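Local coordinates for sarcolemmal membrane-associated protein (Homo sapiens, PDB 6AR0) that associates with the STRIPAK phosphatase–kinase core, forming an extended complex that dephosphorylates STK3 and so inhibits Hippo signaling, at residues R20-V34 / A44-V58. Sequence-based numbering, arbitrary orientation.
Sequences RHVYLDEPIKIGRSV and ATFDCKVLSRNHALV
Strand 28-32 lies between two neighbouring strands of its sheet, with Ile28 and Ile30 bonding antiparallel to Val58 and Ala56, and Gly31 and Ser33 bonding to Phe46 along the parallel strand 44-46. The pairing with 56-58 ends in a classic beta bulge, where Ile30 O accepts from both Ala56 N and His55 N. Gly31 CA makes a CA-H...O contact with Arg53 O at 3.4 Å, and a CB here would run into that oxygen, at about 2.0 Å.

Ile30 points into the core, where Leu69 also packs on it; its CD1 touches Ala56 CB and Val58 CB, each at 3.9 Å, while CG1 rests on Ala44 CB. Arg20 comes from strand 20-23, paired with strand 5-10 in the other sheet, and so bridges the two sheets: its NH1 (2.8 Å) and NH2 (3.1 Å) both grip Thr45 O end-on, the oxygen lying in the guanidinium plane, and NH1 also donates to Asn43 O. One face of that group overlaps the rim of the Phe46 ring, the planes 27° apart. Replacing Arg20 by a leucine would probably leave Thr45 O without these two donors and the Phe46 rim without a flat group over it.

Arg32 bends at chi3 (73°) to bring NH1 to an in-plane lone pair of Leu51 O, 2.9 Å away. On the outer face Lys29 NZ hydrogen-bonds Asn54 OD1 at 2.7 Å, nearly in line with its C=O.

The Gly-Arg strand end and the Ser-Arg-Asn-His loop are the signature of the FHA beta-sandwich; in relatives these loops bind phosphothreonine peptides, consistent with a similar role here.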
# COMPACT_ATOMS: atom_id res chain seq x y z
N ARG A 20 -7.23 6.60 4.43
CA ARG A 20 -5.99 7.02 5.07
C ARG A 20 -5.44 8.26 4.39
O ARG A 20 -5.42 8.35 3.16
CB ARG A 20 -4.93 5.91 5.02
CG ARG A 20 -5.43 4.55 5.47
CD ARG A 20 -5.91 4.58 6.93
NE ARG A 20 -6.40 3.27 7.35
CZ ARG A 20 -5.63 2.27 7.79
NH1 ARG A 20 -4.32 2.40 7.89
NH2 ARG A 20 -6.18 1.11 8.12
N HIS A 21 -5.01 9.22 5.21
CA HIS A 21 -4.32 10.43 4.75
C HIS A 21 -2.89 10.31 5.27
O HIS A 21 -2.61 10.67 6.40
CB HIS A 21 -5.00 11.71 5.27
CG HIS A 21 -6.37 11.92 4.72
ND1 HIS A 21 -7.17 12.98 5.09
CD2 HIS A 21 -7.08 11.20 3.82
CE1 HIS A 21 -8.32 12.90 4.42
NE2 HIS A 21 -8.28 11.84 3.64
N VAL A 22 -2.01 9.76 4.43
CA VAL A 22 -0.67 9.35 4.85
C VAL A 22 0.33 10.37 4.33
O VAL A 22 0.63 10.41 3.14
CB VAL A 22 -0.32 7.94 4.34
CG1 VAL A 22 1.07 7.53 4.81
CG2 VAL A 22 -1.36 6.92 4.78
N TYR A 23 0.88 11.18 5.23
CA TYR A 23 1.91 12.13 4.86
C TYR A 23 3.26 11.43 4.74
O TYR A 23 3.59 10.52 5.50
CB TYR A 23 1.95 13.27 5.88
CG TYR A 23 0.70 14.11 5.78
CD1 TYR A 23 0.56 15.04 4.77
CD2 TYR A 23 -0.35 13.94 6.69
CE1 TYR A 23 -0.60 15.80 4.67
CE2 TYR A 23 -1.51 14.70 6.58
CZ TYR A 23 -1.62 15.63 5.58
OH TYR A 23 -2.76 16.40 5.49
N LEU A 24 4.03 11.86 3.75
CA LEU A 24 5.24 11.17 3.31
C LEU A 24 6.49 12.04 3.48
O LEU A 24 7.36 12.10 2.60
CB LEU A 24 5.10 10.70 1.87
CG LEU A 24 4.00 9.67 1.63
CD1 LEU A 24 3.87 9.39 0.14
CD2 LEU A 24 4.25 8.38 2.39
N ASP A 25 6.61 12.73 4.61
CA ASP A 25 7.87 13.40 4.91
C ASP A 25 9.02 12.40 4.95
O ASP A 25 10.17 12.77 4.69
CB ASP A 25 7.79 14.12 6.26
CG ASP A 25 6.95 15.38 6.21
OD1 ASP A 25 6.62 15.87 5.10
OD2 ASP A 25 6.63 15.91 7.29
N GLU A 26 8.74 11.17 5.34
CA GLU A 26 9.70 10.08 5.29
C GLU A 26 8.98 8.81 4.87
O GLU A 26 7.75 8.76 4.86
CB GLU A 26 10.41 9.89 6.64
CG GLU A 26 9.48 9.43 7.73
CD GLU A 26 10.15 9.45 9.09
OE1 GLU A 26 9.46 9.16 10.09
OE2 GLU A 26 11.36 9.75 9.16
N PRO A 27 9.72 7.77 4.49
CA PRO A 27 9.06 6.55 4.02
C PRO A 27 8.17 5.94 5.09
O PRO A 27 8.51 5.93 6.28
CB PRO A 27 10.24 5.64 3.68
CG PRO A 27 11.36 6.58 3.35
CD PRO A 27 11.18 7.71 4.33
N ILE A 28 7.04 5.41 4.65
CA ILE A 28 6.04 4.82 5.54
C ILE A 28 5.94 3.32 5.28
O ILE A 28 5.80 2.89 4.13
CB ILE A 28 4.69 5.52 5.36
CG1 ILE A 28 4.78 7.00 5.79
CG2 ILE A 28 3.58 4.80 6.14
CD1 ILE A 28 5.14 7.23 7.26
N LYS A 29 6.00 2.54 6.35
CA LYS A 29 5.82 1.11 6.26
C LYS A 29 4.35 0.77 6.01
O LYS A 29 3.44 1.37 6.58
CB LYS A 29 6.26 0.44 7.56
CG LYS A 29 6.41 -1.07 7.42
CD LYS A 29 7.24 -1.67 8.55
CE LYS A 29 6.36 -1.95 9.74
NZ LYS A 29 7.15 -2.60 10.82
N ILE A 30 4.14 -0.18 5.11
CA ILE A 30 2.86 -0.83 4.90
C ILE A 30 2.95 -2.21 5.53
O ILE A 30 3.91 -2.95 5.28
CB ILE A 30 2.56 -0.95 3.40
CG1 ILE A 30 2.43 0.45 2.79
CG2 ILE A 30 1.31 -1.78 3.16
CD1 ILE A 30 2.87 0.56 1.37
N GLY A 31 1.97 -2.56 6.36
CA GLY A 31 2.05 -3.86 7.00
C GLY A 31 0.82 -4.16 7.83
O GLY A 31 -0.08 -3.33 7.99
N ARG A 32 0.82 -5.37 8.37
CA ARG A 32 -0.30 -5.87 9.16
C ARG A 32 -0.30 -5.25 10.55
O ARG A 32 0.76 -5.03 11.15
CB ARG A 32 -0.16 -7.38 9.30
CG ARG A 32 -1.38 -8.06 9.88
CD ARG A 32 -1.23 -9.56 9.91
NE ARG A 32 -0.29 -9.98 10.96
CZ ARG A 32 0.94 -10.45 10.75
NH1 ARG A 32 1.43 -10.62 9.53
NH2 ARG A 32 1.68 -10.79 11.80
N SER A 33 -1.50 -5.01 11.08
CA SER A 33 -1.67 -4.55 12.44
C SER A 33 -1.08 -5.55 13.42
O SER A 33 -1.38 -6.75 13.36
CB SER A 33 -3.17 -4.40 12.71
OG SER A 33 -3.40 -4.01 14.04
N VAL A 34 -0.23 -5.05 14.32
CA VAL A 34 0.37 -5.84 15.39
C VAL A 34 0.46 -4.95 16.62
O VAL A 34 0.25 -3.73 16.55
CB VAL A 34 1.78 -6.35 15.00
CG1 VAL A 34 1.69 -7.32 13.83
CG2 VAL A 34 2.71 -5.19 14.69
N ALA A 44 -0.36 3.40 7.04
CA ALA A 44 -0.70 2.35 6.10
C ALA A 44 -0.56 0.99 6.77
O ALA A 44 -0.07 0.03 6.18
CB ALA A 44 0.12 2.48 4.82
N THR A 45 -1.01 0.92 8.02
CA THR A 45 -1.09 -0.32 8.78
C THR A 45 -2.53 -0.81 8.73
O THR A 45 -3.46 -0.04 9.00
CB THR A 45 -0.65 -0.09 10.23
OG1 THR A 45 0.70 0.39 10.22
CG2 THR A 45 -0.74 -1.37 11.04
N PHE A 46 -2.71 -2.08 8.38
CA PHE A 46 -4.04 -2.62 8.11
C PHE A 46 -4.31 -3.86 8.95
O PHE A 46 -3.46 -4.76 9.03
CB PHE A 46 -4.22 -2.96 6.63
CG PHE A 46 -4.06 -1.78 5.71
CD1 PHE A 46 -5.11 -0.91 5.46
CD2 PHE A 46 -2.83 -1.53 5.11
CE1 PHE A 46 -4.94 0.18 4.63
CE2 PHE A 46 -2.67 -0.43 4.30
CZ PHE A 46 -3.72 0.42 4.05
N ASP A 47 -5.49 -3.91 9.54
CA ASP A 47 -5.98 -5.13 10.18
C ASP A 47 -6.49 -6.01 9.04
O ASP A 47 -7.62 -5.85 8.56
CB ASP A 47 -7.07 -4.76 11.17
CG ASP A 47 -7.64 -5.95 11.87
OD1 ASP A 47 -7.14 -7.08 11.66
OD2 ASP A 47 -8.59 -5.74 12.66
N CYS A 48 -5.62 -6.90 8.57
CA CYS A 48 -5.89 -7.76 7.41
C CYS A 48 -4.94 -8.94 7.49
O CYS A 48 -3.73 -8.75 7.51
CB CYS A 48 -5.67 -6.97 6.11
SG CYS A 48 -5.93 -7.92 4.60
N LYS A 49 -5.51 -10.14 7.49
CA LYS A 49 -4.75 -11.34 7.81
C LYS A 49 -3.64 -11.60 6.80
O LYS A 49 -2.59 -12.16 7.15
CB LYS A 49 -5.70 -12.54 7.84
CG LYS A 49 -5.07 -13.80 8.36
CD LYS A 49 -6.04 -14.96 8.42
CE LYS A 49 -5.36 -16.20 8.94
NZ LYS A 49 -6.24 -17.38 8.78
N VAL A 50 -3.88 -11.28 5.53
CA VAL A 50 -2.99 -11.72 4.45
C VAL A 50 -1.78 -10.82 4.28
O VAL A 50 -0.91 -11.15 3.46
CB VAL A 50 -3.77 -11.93 3.14
CG1 VAL A 50 -4.95 -12.89 3.33
CG2 VAL A 50 -4.27 -10.62 2.59
N LEU A 51 -1.67 -9.73 5.03
CA LEU A 51 -0.49 -8.87 4.95
C LEU A 51 0.62 -9.39 5.85
O LEU A 51 0.36 -9.95 6.92
CB LEU A 51 -0.79 -7.43 5.37
CG LEU A 51 -1.25 -6.52 4.22
CD1 LEU A 51 -2.61 -6.92 3.65
CD2 LEU A 51 -1.28 -5.07 4.66
N SER A 52 1.86 -9.17 5.42
CA SER A 52 3.02 -9.39 6.27
C SER A 52 3.21 -8.20 7.21
O SER A 52 2.71 -7.09 6.98
CB SER A 52 4.26 -9.60 5.40
OG SER A 52 4.13 -10.75 4.60
N ARG A 53 3.95 -8.43 8.30
CA ARG A 53 4.24 -7.36 9.24
C ARG A 53 5.01 -6.24 8.56
O ARG A 53 4.69 -5.05 8.72
CB ARG A 53 5.04 -7.90 10.42
CG ARG A 53 5.39 -6.84 11.46
CD ARG A 53 6.24 -7.40 12.60
NE ARG A 53 6.51 -6.37 13.61
CZ ARG A 53 6.09 -6.40 14.87
NH1 ARG A 53 5.38 -7.42 15.34
NH2 ARG A 53 6.40 -5.39 15.68
N ASN A 54 6.04 -6.59 7.79
CA ASN A 54 6.83 -5.65 7.01
C ASN A 54 6.56 -5.97 5.54
O ASN A 54 7.29 -6.70 4.89
CB ASN A 54 8.30 -5.78 7.34
CG ASN A 54 8.57 -5.67 8.83
OD1 ASN A 54 8.16 -4.71 9.47
ND2 ASN A 54 9.23 -6.67 9.39
N HIS A 55 5.45 -5.44 5.04
CA HIS A 55 4.93 -5.87 3.75
C HIS A 55 5.50 -5.06 2.59
O HIS A 55 5.97 -5.62 1.59
CB HIS A 55 3.40 -5.76 3.79
CG HIS A 55 2.73 -6.46 2.66
ND1 HIS A 55 2.07 -7.65 2.81
CD2 HIS A 55 2.66 -6.14 1.34
CE1 HIS A 55 1.61 -8.04 1.63
NE2 HIS A 55 1.96 -7.14 0.73
N ALA A 56 5.48 -3.74 2.72
CA ALA A 56 5.93 -2.86 1.65
C ALA A 56 6.34 -1.53 2.28
O ALA A 56 6.22 -1.32 3.50
CB ALA A 56 4.86 -2.70 0.57
N LEU A 57 6.86 -0.65 1.44
CA LEU A 57 7.33 0.67 1.84
C LEU A 57 6.90 1.65 0.76
O LEU A 57 7.04 1.35 -0.43
CB LEU A 57 8.85 0.62 1.93
CG LEU A 57 9.58 1.75 2.63
CD1 LEU A 57 9.20 1.84 4.10
CD2 LEU A 57 11.08 1.56 2.49
N VAL A 58 6.37 2.80 1.16
CA VAL A 58 5.94 3.84 0.23
C VAL A 58 6.62 5.15 0.60
O VAL A 58 6.76 5.48 1.78
CB VAL A 58 4.39 3.97 0.19
CG1 VAL A 58 3.80 4.36 1.55
CG2 VAL A 58 3.95 4.93 -0.88
O HOH W 1 1.99 2.32 8.56
O HOH W 2 3.20 -3.81 10.68
O HOH W 3 4.33 -11.24 8.98